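Local coordinates for solute-binding protein (PDB 2ZYK) that probably binds cyclodextrins and related malto-oligosaccharides outside the cell and serves as the solute-binding component of a sugar transport system, at residues G123-I128 / I319-E324; A127-A132 / G280-Y285; V131-N136 / P266-D271. All coordinates share one frame; numbering follows the deposited sequence.

Contact 1: G123-I128 / I319-E324; sequences GLPKAI and IPPQKE
The pyrrolidine ring of Pro321 lies over the flat Lys126-Ala127 peptide, with CD on the face of that group, 3.5 Å from Ala127 N. The ring's CG meets Pro125 CB at 3.4 Å, and CG and CB together pack against Ile128 CB, each 3.9 Å from it. The peptide so covered belongs to a classic beta bulge, in which Lys126 and Ala127 both face Lys282, while Pro321 is the centre of an inverse gamma turn just ahead of helix 323-327, with Gln322 at its N-cap. The turn is closed by a weak bond from Gln322 N to Pro320 O. Ala111 of helix 109-114 also packs on Pro321. With Pro321 replaced by an alanine, a gap would probably open between Pro125 and Ile128, and the turn would be likely to lose its rigidity. Beyond the ring, Ile128 N donates to Ile319 O at 2.8 Å, the nitrogen lying nearly in line with the carbonyl bond (C=O...N angle 174°). The same oxygen receives a CA-H...O contact from Ala127 CA at 3.2 Å. In Ile128, CG1 is trans to the backbone N (chi1 180°), which turns CG2 toward Ile319 CG2, 3.9 Å away. One water completes the join, donating to Ile128 O at 2.8 Å and accepting from Ile319 N at 2.7 Å.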
ATOM      1  N   GLY A 123      13.329  -6.884   6.749  1.00  8.38           N
ATOM      2  CA  GLY A 123      13.535  -5.455   6.655  1.00  6.95           C
ATOM      3  C   GLY A 123      13.117  -4.604   7.820  1.00  7.63           C
ATOM      4  O   GLY A 123      12.525  -5.086   8.788  1.00  7.40           O
ATOM      5  N   LEU A 124      13.434  -3.320   7.693  1.00  8.75           N
ATOM      6  CA  LEU A 124      13.084  -2.313   8.679  1.00 10.44           C
ATOM      7  C   LEU A 124      12.049  -1.358   8.082  1.00 10.20           C
ATOM      8  O   LEU A 124      12.214  -0.896   6.955  1.00 10.17           O
ATOM      9  CB  LEU A 124      14.350  -1.571   9.159  1.00  9.94           C
ATOM     10  CG  LEU A 124      15.402  -2.501   9.802  1.00  9.81           C
ATOM     11  CD1 LEU A 124      16.704  -1.771  10.174  1.00  7.66           C
ATOM     12  CD2 LEU A 124      14.827  -3.265  11.009  1.00  5.84           C
ATOM     13  N   PRO A 125      10.968  -1.076   8.834  1.00 11.36           N
ATOM     14  CA  PRO A 125       9.809  -0.353   8.284  1.00 12.18           C
ATOM     15  C   PRO A 125      10.035   1.139   8.029  1.00 12.81           C
ATOM     16  O   PRO A 125      10.757   1.795   8.781  1.00 16.22           O
ATOM     17  CB  PRO A 125       8.707  -0.578   9.328  1.00 12.63           C
ATOM     18  CG  PRO A 125       9.396  -0.994  10.583  1.00 13.50           C
ATOM     19  CD  PRO A 125      10.789  -1.448  10.253  1.00 11.96           C
ATOM     20  N   LYS A 126       9.424   1.659   6.965  1.00 11.34           N
ATOM     21  CA  LYS A 126       9.456   3.093   6.666  1.00  9.95           C
ATOM     22  C   LYS A 126       8.093   3.731   6.849  1.00 10.57           C
ATOM     23  O   LYS A 126       7.990   4.931   7.128  1.00 12.44           O
ATOM     24  CB  LYS A 126       9.856   3.332   5.222  1.00 10.08           C
ATOM     25  CG  LYS A 126      11.249   2.936   4.855  1.00  9.57           C
ATOM     26  CD  LYS A 126      11.649   3.664   3.591  1.00  9.11           C
ATOM     27  CE  LYS A 126      11.615   2.773   2.396  1.00  9.03           C
ATOM     28  NZ  LYS A 126      11.913   3.586   1.186  1.00 10.99           N
ATOM     29  N   ALA A 127       7.050   2.928   6.662  1.00  9.80           N
ATOM     30  CA  ALA A 127       5.689   3.422   6.560  1.00  9.82           C
ATOM     31  C   ALA A 127       4.680   2.330   6.880  1.00  9.20           C
ATOM     32  O   ALA A 127       4.782   1.210   6.386  1.00 12.09           O
ATOM     33  CB  ALA A 127       5.435   3.964   5.146  1.00 11.18           C
ATOM     34  N   ILE A 128       3.725   2.665   7.734  1.00  8.25           N
ATOM     35  CA  ILE A 128       2.545   1.851   7.977  1.00  6.73           C
ATOM     36  C   ILE A 128       1.398   2.629   7.324  1.00  6.80           C
ATOM     37  O   ILE A 128       1.311   3.865   7.456  1.00  6.72           O
ATOM     38  CB  ILE A 128       2.312   1.669   9.500  1.00  7.63           C
ATOM     39  CG1 ILE A 128       1.073   0.819   9.792  1.00  3.62           C
ATOM     40  CG2 ILE A 128       2.257   3.038  10.226  1.00  6.43           C
ATOM     41  CD1 ILE A 128       1.371  -0.614   9.972  1.00  1.57           C
ATOM     42  N   ILE A 319       3.375   7.756   7.357  1.00 19.18           N
ATOM     43  CA  ILE A 319       3.362   7.458   8.791  1.00 19.44           C
ATOM     44  C   ILE A 319       4.417   6.403   9.159  1.00 20.90           C
ATOM     45  O   ILE A 319       4.285   5.242   8.770  1.00 20.58           O
ATOM     46  CB  ILE A 319       1.959   6.950   9.247  1.00 20.71           C
ATOM     47  CG1 ILE A 319       0.818   7.751   8.598  1.00 22.52           C
ATOM     48  CG2 ILE A 319       1.837   6.927  10.774  1.00 21.20           C
ATOM     49  CD1 ILE A 319       0.918   9.276   8.742  1.00 26.65           C
ATOM     50  N   PRO A 320       5.453   6.797   9.928  1.00 21.28           N
ATOM     51  CA  PRO A 320       6.511   5.846  10.261  1.00 21.79           C
ATOM     52  C   PRO A 320       6.077   4.923  11.391  1.00 21.68           C
ATOM     53  O   PRO A 320       5.524   5.388  12.387  1.00 22.11           O
ATOM     54  CB  PRO A 320       7.675   6.744  10.705  1.00 22.39           C
ATOM     55  CG  PRO A 320       7.054   7.996  11.177  1.00 21.99           C
ATOM     56  CD  PRO A 320       5.680   8.118  10.546  1.00 22.54           C
ATOM     57  N   PRO A 321       6.297   3.612  11.236  1.00 22.72           N
ATOM     58  CA  PRO A 321       5.851   2.715  12.282  1.00 24.04           C
ATOM     59  C   PRO A 321       6.951   2.564  13.338  1.00 26.09           C
ATOM     60  O   PRO A 321       7.356   1.451  13.687  1.00 26.35           O
ATOM     61  CB  PRO A 321       5.579   1.405  11.522  1.00 21.66           C
ATOM     62  CG  PRO A 321       6.157   1.587  10.162  1.00 19.88           C
ATOM     63  CD  PRO A 321       6.924   2.867  10.139  1.00 20.71           C
ATOM     64  N   GLN A 322       7.429   3.708  13.816  1.00 27.59           N
ATOM     65  CA  GLN A 322       8.457   3.788  14.833  1.00 29.00           C
ATOM     66  C   GLN A 322       7.751   4.137  16.141  1.00 29.79           C
ATOM     67  O   GLN A 322       7.046   5.149  16.218  1.00 30.33           O
ATOM     68  CB  GLN A 322       9.480   4.859  14.437  1.00 29.37           C
ATOM     69  CG  GLN A 322      10.923   4.585  14.883  1.00 29.19           C
ATOM     70  CD  GLN A 322      11.299   5.254  16.205  1.00 28.71           C
ATOM     71  OE1 GLN A 322      12.478   5.340  16.546  1.00 29.50           O
ATOM     72  NE2 GLN A 322      10.305   5.730  16.947  1.00 26.62           N
ATOM     73  N   LYS A 323       7.933   3.287  17.153  1.00 31.37           N
ATOM     74  CA  LYS A 323       7.191   3.373  18.427  1.00 32.99           C
ATOM     75  C   LYS A 323       7.228   4.741  19.131  1.00 34.47           C
ATOM     76  O   LYS A 323       6.174   5.284  19.479  1.00 34.96           O
ATOM     77  CB  LYS A 323       7.626   2.256  19.388  1.00 32.56           C
ATOM     78  CG  LYS A 323       6.900   0.935  19.172  1.00 31.67           C
ATOM     79  CD  LYS A 323       7.440  -0.179  20.057  1.00 30.72           C
ATOM     80  CE  LYS A 323       6.453  -1.334  20.103  1.00 31.91           C
ATOM     81  NZ  LYS A 323       7.005  -2.594  20.686  1.00 33.71           N
ATOM     82  N   GLU A 324       8.425   5.292  19.337  1.00 36.33           N
ATOM     83  CA  GLU A 324       8.569   6.613  19.971  1.00 39.01           C
ATOM     84  C   GLU A 324       7.936   7.766  19.164  1.00 39.03           C
ATOM     85  O   GLU A 324       7.370   8.689  19.744  1.00 39.81           O
ATOM     86  CB  GLU A 324      10.040   6.917  20.302  1.00 40.36           C
ATOM     87  CG  GLU A 324      10.447   6.579  21.736  1.00 43.71           C
ATOM     88  CD  GLU A 324      11.625   7.423  22.225  1.00 46.51           C
ATOM     89  OE1 GLU A 324      12.772   7.183  21.779  1.00 47.13           O
ATOM     90  OE2 GLU A 324      11.402   8.332  23.057  1.00 47.18           O
TER
HETATM   91  O   HOH W   1       1.806   6.066   5.872  1.00  5.39           O

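Contact 2: A127-A132 / G280-Y285; sequences AIESVA and GVKGWY. With GLC (alpha-D-glucopyranose), chain E; GLC (alpha-D-glucopyranose), chain B.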
ATOM      1  N   ALA A 127       7.050   2.928   6.662  1.00  9.80           N
ATOM      2  CA  ALA A 127       5.689   3.422   6.560  1.00  9.82           C
ATOM      3  C   ALA A 127       4.680   2.330   6.880  1.00  9.20           C
ATOM      4  O   ALA A 127       4.782   1.210   6.386  1.00 12.09           O
ATOM      5  CB  ALA A 127       5.435   3.964   5.146  1.00 11.18           C
ATOM      6  N   ILE A 128       3.725   2.665   7.734  1.00  8.25           N
ATOM      7  CA  ILE A 128       2.545   1.851   7.977  1.00  6.73           C
ATOM      8  C   ILE A 128       1.398   2.629   7.324  1.00  6.80           C
ATOM      9  O   ILE A 128       1.311   3.865   7.456  1.00  6.72           O
ATOM     10  CB  ILE A 128       2.312   1.669   9.500  1.00  7.63           C
ATOM     11  CG1 ILE A 128       1.073   0.819   9.792  1.00  3.62           C
ATOM     12  CG2 ILE A 128       2.257   3.038  10.226  1.00  6.43           C
ATOM     13  CD1 ILE A 128       1.371  -0.614   9.972  1.00  1.57           C
ATOM     14  N   GLU A 129       0.529   1.933   6.597  1.00  6.25           N
ATOM     15  CA  GLU A 129      -0.423   2.646   5.760  1.00  5.03           C
ATOM     16  C   GLU A 129      -1.746   1.939   5.552  1.00  5.99           C
ATOM     17  O   GLU A 129      -1.823   0.716   5.481  1.00  6.72           O
ATOM     18  CB  GLU A 129       0.210   2.988   4.412  1.00  4.53           C
ATOM     19  CG  GLU A 129       0.152   1.858   3.423  1.00  3.24           C
ATOM     20  CD  GLU A 129       0.995   2.086   2.200  1.00  3.59           C
ATOM     21  OE1 GLU A 129       1.620   3.168   2.045  1.00  1.57           O
ATOM     22  OE2 GLU A 129       1.028   1.154   1.387  1.00  4.40           O
ATOM     23  N   SER A 130      -2.789   2.743   5.440  1.00  6.72           N
ATOM     24  CA  SER A 130      -4.096   2.260   5.073  1.00  6.00           C
ATOM     25  C   SER A 130      -4.781   3.394   4.343  1.00  6.45           C
ATOM     26  O   SER A 130      -4.462   4.577   4.574  1.00  4.93           O
ATOM     27  CB  SER A 130      -4.894   1.861   6.313  1.00  8.17           C
ATOM     28  OG  SER A 130      -6.281   1.827   6.031  1.00  9.33           O
ATOM     29  N   VAL A 131      -5.696   3.030   3.444  1.00  4.34           N
ATOM     30  CA  VAL A 131      -6.550   4.008   2.786  1.00  4.76           C
ATOM     31  C   VAL A 131      -7.530   4.551   3.822  1.00  5.89           C
ATOM     32  O   VAL A 131      -7.875   3.858   4.780  1.00  4.82           O
ATOM     33  CB  VAL A 131      -7.308   3.411   1.562  1.00  3.17           C
ATOM     34  CG1 VAL A 131      -6.330   3.050   0.432  1.00  3.87           C
ATOM     35  CG2 VAL A 131      -8.148   2.204   1.955  1.00  1.57           C
ATOM     36  N   ALA A 132      -7.946   5.798   3.643  1.00  7.98           N
ATOM     37  CA  ALA A 132      -8.993   6.394   4.479  1.00 10.71           C
ATOM     38  C   ALA A 132      -9.837   7.357   3.648  1.00 11.23           C
ATOM     39  O   ALA A 132      -9.581   7.531   2.456  1.00 10.95           O
ATOM     40  CB  ALA A 132      -8.386   7.103   5.697  1.00 10.97           C
ATOM     41  N   GLY A 280      -0.719  -1.830   4.721  1.00  5.03           N
ATOM     42  CA  GLY A 280       0.537  -1.980   3.996  1.00  5.02           C
ATOM     43  C   GLY A 280       1.720  -1.394   4.744  1.00  5.71           C
ATOM     44  O   GLY A 280       1.667  -0.262   5.223  1.00  5.31           O
ATOM     45  N   VAL A 281       2.781  -2.183   4.861  1.00  5.59           N
ATOM     46  CA  VAL A 281       4.019  -1.734   5.461  1.00  6.71           C
ATOM     47  C   VAL A 281       5.028  -1.670   4.328  1.00  7.55           C
ATOM     48  O   VAL A 281       5.191  -2.645   3.581  1.00  8.03           O
ATOM     49  CB  VAL A 281       4.515  -2.722   6.557  1.00  8.50           C
ATOM     50  CG1 VAL A 281       5.857  -2.287   7.125  1.00  7.05           C
ATOM     51  CG2 VAL A 281       3.477  -2.864   7.678  1.00  9.49           C
ATOM     52  N   LYS A 282       5.679  -0.518   4.181  1.00  7.72           N
ATOM     53  CA  LYS A 282       6.723  -0.353   3.185  1.00  8.92           C
ATOM     54  C   LYS A 282       8.061  -0.388   3.894  1.00  9.55           C
ATOM     55  O   LYS A 282       8.295   0.369   4.832  1.00 10.66           O
ATOM     56  CB  LYS A 282       6.558   0.950   2.413  1.00 10.01           C
ATOM     57  CG  LYS A 282       5.231   1.092   1.675  1.00 12.39           C
ATOM     58  CD  LYS A 282       5.255   2.312   0.753  1.00 12.81           C
ATOM     59  CE  LYS A 282       4.118   3.257   1.055  1.00 13.97           C
ATOM     60  NZ  LYS A 282       3.817   4.143  -0.095  1.00 14.01           N
ATOM     61  N   GLY A 283       8.937  -1.286   3.460  1.00  9.29           N
ATOM     62  CA  GLY A 283      10.195  -1.500   4.164  1.00  9.70           C
ATOM     63  C   GLY A 283      11.396  -1.375   3.259  1.00 10.52           C
ATOM     64  O   GLY A 283      11.260  -1.372   2.034  1.00 10.06           O
ATOM     65  N   TRP A 284      12.570  -1.237   3.867  1.00  9.85           N
ATOM     66  CA  TRP A 284      13.819  -1.413   3.141  1.00 10.11           C
ATOM     67  C   TRP A 284      14.178  -2.889   3.237  1.00 10.44           C
ATOM     68  O   TRP A 284      14.032  -3.488   4.305  1.00  8.80           O
ATOM     69  CB  TRP A 284      14.940  -0.586   3.761  1.00 10.84           C
ATOM     70  CG  TRP A 284      14.873   0.887   3.486  1.00 12.07           C
ATOM     71  CD1 TRP A 284      14.711   1.881   4.401  1.00 11.50           C
ATOM     72  CD2 TRP A 284      14.996   1.535   2.212  1.00 12.21           C
ATOM     73  NE1 TRP A 284      14.718   3.101   3.784  1.00  9.65           N
ATOM     74  CE2 TRP A 284      14.890   2.921   2.440  1.00 10.22           C
ATOM     75  CE3 TRP A 284      15.172   1.077   0.901  1.00 11.81           C
ATOM     76  CZ2 TRP A 284      14.949   3.853   1.414  1.00 10.58           C
ATOM     77  CZ3 TRP A 284      15.232   2.001  -0.117  1.00 11.23           C
ATOM     78  CH2 TRP A 284      15.111   3.378   0.145  1.00 12.65           C
ATOM     79  N   TYR A 285      14.619  -3.477   2.126  1.00 10.82           N
ATOM     80  CA  TYR A 285      15.046  -4.870   2.131  1.00 12.34           C
ATOM     81  C   TYR A 285      16.488  -5.014   1.659  1.00 12.85           C
ATOM     82  O   TYR A 285      16.987  -4.178   0.902  1.00 11.33           O
ATOM     83  CB  TYR A 285      14.140  -5.739   1.256  1.00 12.09           C
ATOM     84  CG  TYR A 285      12.675  -5.589   1.523  1.00 13.35           C
ATOM     85  CD1 TYR A 285      12.076  -6.218   2.614  1.00 14.46           C
ATOM     86  CD2 TYR A 285      11.878  -4.842   0.666  1.00 12.69           C
ATOM     87  CE1 TYR A 285      10.712  -6.078   2.853  1.00 15.74           C
ATOM     88  CE2 TYR A 285      10.531  -4.694   0.894  1.00 13.51           C
ATOM     89  CZ  TYR A 285       9.951  -5.308   1.989  1.00 14.99           C
ATOM     90  OH  TYR A 285       8.604  -5.158   2.203  1.00 17.46           O
TER
HETATM   91  C1  GLC E   6      -0.444   2.195  -2.836  1.00 14.31           C
HETATM   92  C2  GLC E   6       0.081   1.190  -1.825  1.00 13.79           C
HETATM   93  C3  GLC E   6       0.328  -0.168  -2.478  1.00 11.43           C
HETATM   94  C4  GLC E   6      -0.877  -0.650  -3.293  1.00  9.88           C
HETATM   95  C5  GLC E   6      -1.296   0.446  -4.268  1.00  9.81           C
HETATM   96  C6  GLC E   6      -2.546   0.117  -5.068  1.00  8.30           C
HETATM   97  O2  GLC E   6       1.303   1.684  -1.308  1.00 12.63           O
HETATM   98  O3  GLC E   6       0.631  -1.123  -1.474  1.00 18.25           O
HETATM   99  O4  GLC E   6      -0.482  -1.812  -4.045  1.00  6.29           O
HETATM  100  O5  GLC E   6      -1.555   1.670  -3.561  1.00 14.18           O
HETATM  101  O6  GLC E   6      -2.536   0.792  -6.317  1.00 12.46           O
HETATM  102  C1  GLC B   5       1.615   6.520  -4.924  1.00 20.78           C
HETATM  103  C2  GLC B   5       2.400   5.942  -3.731  1.00 19.20           C
HETATM  104  C3  GLC B   5       2.227   4.420  -3.636  1.00 16.62           C
HETATM  105  C4  GLC B   5       0.747   4.051  -3.673  1.00 15.98           C
HETATM  106  C5  GLC B   5       0.121   4.644  -4.926  1.00 19.49           C
HETATM  107  C6  GLC B   5      -1.362   4.352  -5.074  1.00 21.14           C
HETATM  108  O2  GLC B   5       3.776   6.250  -3.869  1.00 25.38           O
HETATM  109  O3  GLC B   5       2.788   3.963  -2.420  1.00 11.86           O
HETATM  110  O4  GLC B   5       0.590   2.626  -3.660  1.00 12.68           O
HETATM  111  O5  GLC B   5       0.270   6.077  -4.889  1.00 22.83           O
HETATM  112  O6  GLC B   5      -1.914   5.084  -6.156  1.00 18.02           O
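Glu129 and Lys282 project from the same face of two antiparallel strands, 127-129 and 280-285, which form part of the sugar-binding cleft, and both reach bound sugar. Lys282 N donates to Ala127 O (2.9 Å), in the plane of that carbonyl, and the return bond from Ala127 N to Lys282 O is weak, perhaps because the bulge also brings Lys126 N close to this oxygen. At the next hydrogen-bonded pair, Gly280 N bonds Glu129 O at 2.9 Å and nearly straight (173°), answered by a weak bond from Glu129 N to Gly280 O. Gly280 has no side chain, and the carboxylate of Glu129 takes the space beside it; chi1 of 83° brings its CG to 3.2 Å from Gly280 O. OE2 accepts the O2 hydroxyl of glucose E at 2.8 Å. OE1 forms a salt bridge to Lys282 NZ, though its exact place is doubtful. Lys282 NZ has a second carboxylate partner in Glu318 and donates to O3 of glucose B, at a modelled length too short to trust. C1 of glucose E is linked to O4 of glucose B, so carboxylate and lysine bind hydroxyls on the two sides of one glycosidic link. Their pairing probably steadies both groups for recognising a 1,4-linked glucan.

Contact 3: V131-N136 / P266-D271; sequences VALIYN and PLPKID
Leu267 reaches across to strand 132-136 with one branch: its CD1 lies over the face of the Ala132-Leu133 peptide, 3.4 Å from Leu133 N and 3.5 Å from Ala132 C. Leu133 points its CB toward the loop, and its side chain runs across that of Leu267 rather than alongside it. The two side chains therefore meet at one spot, where Leu133 CB is 4.2 Å from Leu267 CD1. On the same CB, the carbonyl oxygen of Pro266 comes to 4.0 Å. The CG of Leu133 lies opposite its backbone N (chi1 -167°), which carries its methyls past Leu267 toward the next proline, and CD2 ends 4.3 Å from Pro268 CD. This is the place where a chain leaves the edge of a sheet. Strand 262-265 runs antiparallel to 132-136 as an outermost strand of a mixed four-stranded sheet, in the lobe of the solute-binding fold that lies across the cleft from strand 278-287. Backbone bonds pair Leu133 with Ala265 and Tyr135 with Gly263; beyond Ala265 the loop carries on with side-chain contacts in place of backbone pairing, and Pro266 and Pro268 have no N-H to offer. The CB of Pro266 points away from the strand, whereas Pro268 meets it through CD and the end of Leu133. Leu150 of helix 147-157 touches both Leu133 and Pro268. The side chain of Leu267 is also packed by Ile246 of strand 242-247 and by Gln343 of helix 335-344.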
ATOM      1  N   VAL A 131      -5.696   3.030   3.444  1.00  4.34           N
ATOM      2  CA  VAL A 131      -6.550   4.008   2.786  1.00  4.76           C
ATOM      3  C   VAL A 131      -7.530   4.551   3.822  1.00  5.89           C
ATOM      4  O   VAL A 131      -7.875   3.858   4.780  1.00  4.82           O
ATOM      5  CB  VAL A 131      -7.308   3.411   1.562  1.00  3.17           C
ATOM      6  CG1 VAL A 131      -6.330   3.050   0.432  1.00  3.87           C
ATOM      7  CG2 VAL A 131      -8.148   2.204   1.955  1.00  1.57           C
ATOM      8  N   ALA A 132      -7.946   5.798   3.643  1.00  7.98           N
ATOM      9  CA  ALA A 132      -8.993   6.394   4.479  1.00 10.71           C
ATOM     10  C   ALA A 132      -9.837   7.357   3.648  1.00 11.23           C
ATOM     11  O   ALA A 132      -9.581   7.531   2.456  1.00 10.95           O
ATOM     12  CB  ALA A 132      -8.386   7.103   5.697  1.00 10.97           C
ATOM     13  N   LEU A 133     -10.845   7.969   4.272  1.00 12.08           N
ATOM     14  CA  LEU A 133     -11.664   8.975   3.595  1.00 11.30           C
ATOM     15  C   LEU A 133     -11.021  10.360   3.674  1.00 10.69           C
ATOM     16  O   LEU A 133     -11.050  11.011   4.716  1.00 11.28           O
ATOM     17  CB  LEU A 133     -13.082   9.001   4.174  1.00 13.30           C
ATOM     18  CG  LEU A 133     -14.100   9.790   3.345  1.00 15.06           C
ATOM     19  CD1 LEU A 133     -14.682   8.924   2.238  1.00 15.68           C
ATOM     20  CD2 LEU A 133     -15.205  10.342   4.234  1.00 17.78           C
ATOM     21  N   ILE A 134     -10.440  10.794   2.560  1.00 11.59           N
ATOM     22  CA  ILE A 134      -9.800  12.110   2.457  1.00 13.08           C
ATOM     23  C   ILE A 134     -10.714  13.080   1.702  1.00 14.42           C
ATOM     24  O   ILE A 134     -11.114  12.807   0.568  1.00 16.68           O
ATOM     25  CB  ILE A 134      -8.414  12.018   1.754  1.00 12.27           C
ATOM     26  CG1 ILE A 134      -7.524  10.986   2.442  1.00 10.86           C
ATOM     27  CG2 ILE A 134      -7.701  13.390   1.714  1.00 10.88           C
ATOM     28  CD1 ILE A 134      -6.374  10.526   1.567  1.00 11.99           C
ATOM     29  N   TYR A 135     -11.029  14.211   2.326  1.00 14.85           N
ATOM     30  CA  TYR A 135     -12.013  15.137   1.769  1.00 15.96           C
ATOM     31  C   TYR A 135     -11.532  16.575   1.663  1.00 17.05           C
ATOM     32  O   TYR A 135     -10.777  17.061   2.502  1.00 16.97           O
ATOM     33  CB  TYR A 135     -13.352  15.062   2.531  1.00 16.44           C
ATOM     34  CG  TYR A 135     -13.264  15.402   4.006  1.00 16.73           C
ATOM     35  CD1 TYR A 135     -13.597  16.674   4.462  1.00 17.55           C
ATOM     36  CD2 TYR A 135     -12.841  14.453   4.942  1.00 16.16           C
ATOM     37  CE1 TYR A 135     -13.508  17.010   5.812  1.00 18.39           C
ATOM     38  CE2 TYR A 135     -12.737  14.774   6.292  1.00 17.45           C
ATOM     39  CZ  TYR A 135     -13.080  16.061   6.720  1.00 19.06           C
ATOM     40  OH  TYR A 135     -12.999  16.401   8.051  1.00 18.68           O
ATOM     41  N   ASN A 136     -11.996  17.238   0.607  1.00 18.91           N
ATOM     42  CA  ASN A 136     -11.819  18.668   0.386  1.00 19.96           C
ATOM     43  C   ASN A 136     -12.751  19.481   1.299  1.00 21.31           C
ATOM     44  O   ASN A 136     -13.956  19.541   1.063  1.00 22.51           O
ATOM     45  CB  ASN A 136     -12.118  18.972  -1.084  1.00 18.99           C
ATOM     46  CG  ASN A 136     -11.711  20.367  -1.486  1.00 20.09           C
ATOM     47  OD1 ASN A 136     -11.852  21.311  -0.711  1.00 19.79           O
ATOM     48  ND2 ASN A 136     -11.202  20.509  -2.710  1.00 21.35           N
ATOM     49  N   PRO A 266     -11.649   8.313   9.189  1.00 15.97           N
ATOM     50  CA  PRO A 266     -11.773   6.876   8.916  1.00 16.54           C
ATOM     51  C   PRO A 266     -12.895   6.613   7.927  1.00 15.98           C
ATOM     52  O   PRO A 266     -13.792   7.446   7.766  1.00 15.75           O
ATOM     53  CB  PRO A 266     -12.113   6.261  10.292  1.00 16.19           C
ATOM     54  CG  PRO A 266     -12.467   7.403  11.180  1.00 16.24           C
ATOM     55  CD  PRO A 266     -11.798   8.627  10.623  1.00 16.98           C
ATOM     56  N   LEU A 267     -12.831   5.476   7.251  1.00 16.65           N
ATOM     57  CA  LEU A 267     -13.907   5.084   6.353  1.00 18.38           C
ATOM     58  C   LEU A 267     -15.196   4.952   7.157  1.00 19.37           C
ATOM     59  O   LEU A 267     -15.188   4.335   8.228  1.00 18.76           O
ATOM     60  CB  LEU A 267     -13.569   3.767   5.647  1.00 17.90           C
ATOM     61  CG  LEU A 267     -13.205   3.757   4.161  1.00 17.94           C
ATOM     62  CD1 LEU A 267     -12.338   4.926   3.719  1.00 17.34           C
ATOM     63  CD2 LEU A 267     -12.577   2.429   3.783  1.00 17.46           C
ATOM     64  N   PRO A 268     -16.299   5.563   6.665  1.00 20.46           N
ATOM     65  CA  PRO A 268     -17.587   5.433   7.345  1.00 20.41           C
ATOM     66  C   PRO A 268     -17.942   3.974   7.562  1.00 21.95           C
ATOM     67  O   PRO A 268     -17.720   3.134   6.678  1.00 22.38           O
ATOM     68  CB  PRO A 268     -18.569   6.092   6.378  1.00 19.86           C
ATOM     69  CG  PRO A 268     -17.744   7.089   5.640  1.00 20.04           C
ATOM     70  CD  PRO A 268     -16.400   6.422   5.471  1.00 20.28           C
ATOM     71  N   LYS A 269     -18.462   3.680   8.752  1.00 23.35           N
ATOM     72  CA  LYS A 269     -18.771   2.315   9.149  1.00 24.67           C
ATOM     73  C   LYS A 269     -19.741   1.706   8.142  1.00 24.47           C
ATOM     74  O   LYS A 269     -20.540   2.417   7.531  1.00 24.59           O
ATOM     75  CB  LYS A 269     -19.334   2.273  10.577  1.00 27.16           C
ATOM     76  CG  LYS A 269     -18.559   3.117  11.617  1.00 31.31           C
ATOM     77  CD  LYS A 269     -17.168   2.553  11.963  1.00 34.93           C
ATOM     78  CE  LYS A 269     -16.203   3.643  12.468  1.00 35.10           C
ATOM     79  NZ  LYS A 269     -14.754   3.221  12.377  1.00 35.33           N
ATOM     80  N   ILE A 270     -19.642   0.398   7.951  1.00 25.09           N
ATOM     81  CA  ILE A 270     -20.438  -0.303   6.947  1.00 26.49           C
ATOM     82  C   ILE A 270     -21.080  -1.516   7.594  1.00 28.52           C
ATOM     83  O   ILE A 270     -20.392  -2.315   8.236  1.00 30.40           O
ATOM     84  CB  ILE A 270     -19.577  -0.689   5.684  1.00 25.49           C
ATOM     85  CG1 ILE A 270     -20.369  -1.556   4.701  1.00 23.63           C
ATOM     86  CG2 ILE A 270     -18.261  -1.363   6.080  1.00 26.09           C
ATOM     87  CD1 ILE A 270     -19.734  -1.645   3.325  1.00 22.26           C
ATOM     88  N   ASP A 271     -22.398  -1.639   7.439  1.00 30.58           N
ATOM     89  CA  ASP A 271     -23.192  -2.701   8.091  1.00 31.93           C
ATOM     90  C   ASP A 271     -23.148  -2.574   9.617  1.00 31.72           C
ATOM     91  O   ASP A 271     -23.238  -3.570  10.337  1.00 31.87           O
ATOM     92  CB  ASP A 271     -22.727  -4.101   7.646  1.00 32.93           C
ATOM     93  CG  ASP A 271     -23.076  -4.408   6.197  1.00 34.94           C
ATOM     94  OD1 ASP A 271     -23.954  -3.717   5.630  1.00 36.67           O
ATOM     95  OD2 ASP A 271     -22.479  -5.354   5.629  1.00 34.45           O
TER

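In the fold
All three contacts are largely buried, but contact 2 lies nearest the middle of the chain, beside the sugar, while contacts 1 and 3 sit farther out. Contacts 1 and 2 share Ala127 and Ile128 and use two flanks of strand 120-129: the proline-rich turn packs on one, strand 278-287 pairs with the other, and a probable bond from Lys126 N to Lys282 O links them. Contact 3 takes up the chain where it has passed into strand 132-136 of another sheet, some 18 Å between centres from contact 2. Charge and sugar chemistry mark contact 2; contact 1 combines backbone bonding, water and proline packing; contact 3 is apolar.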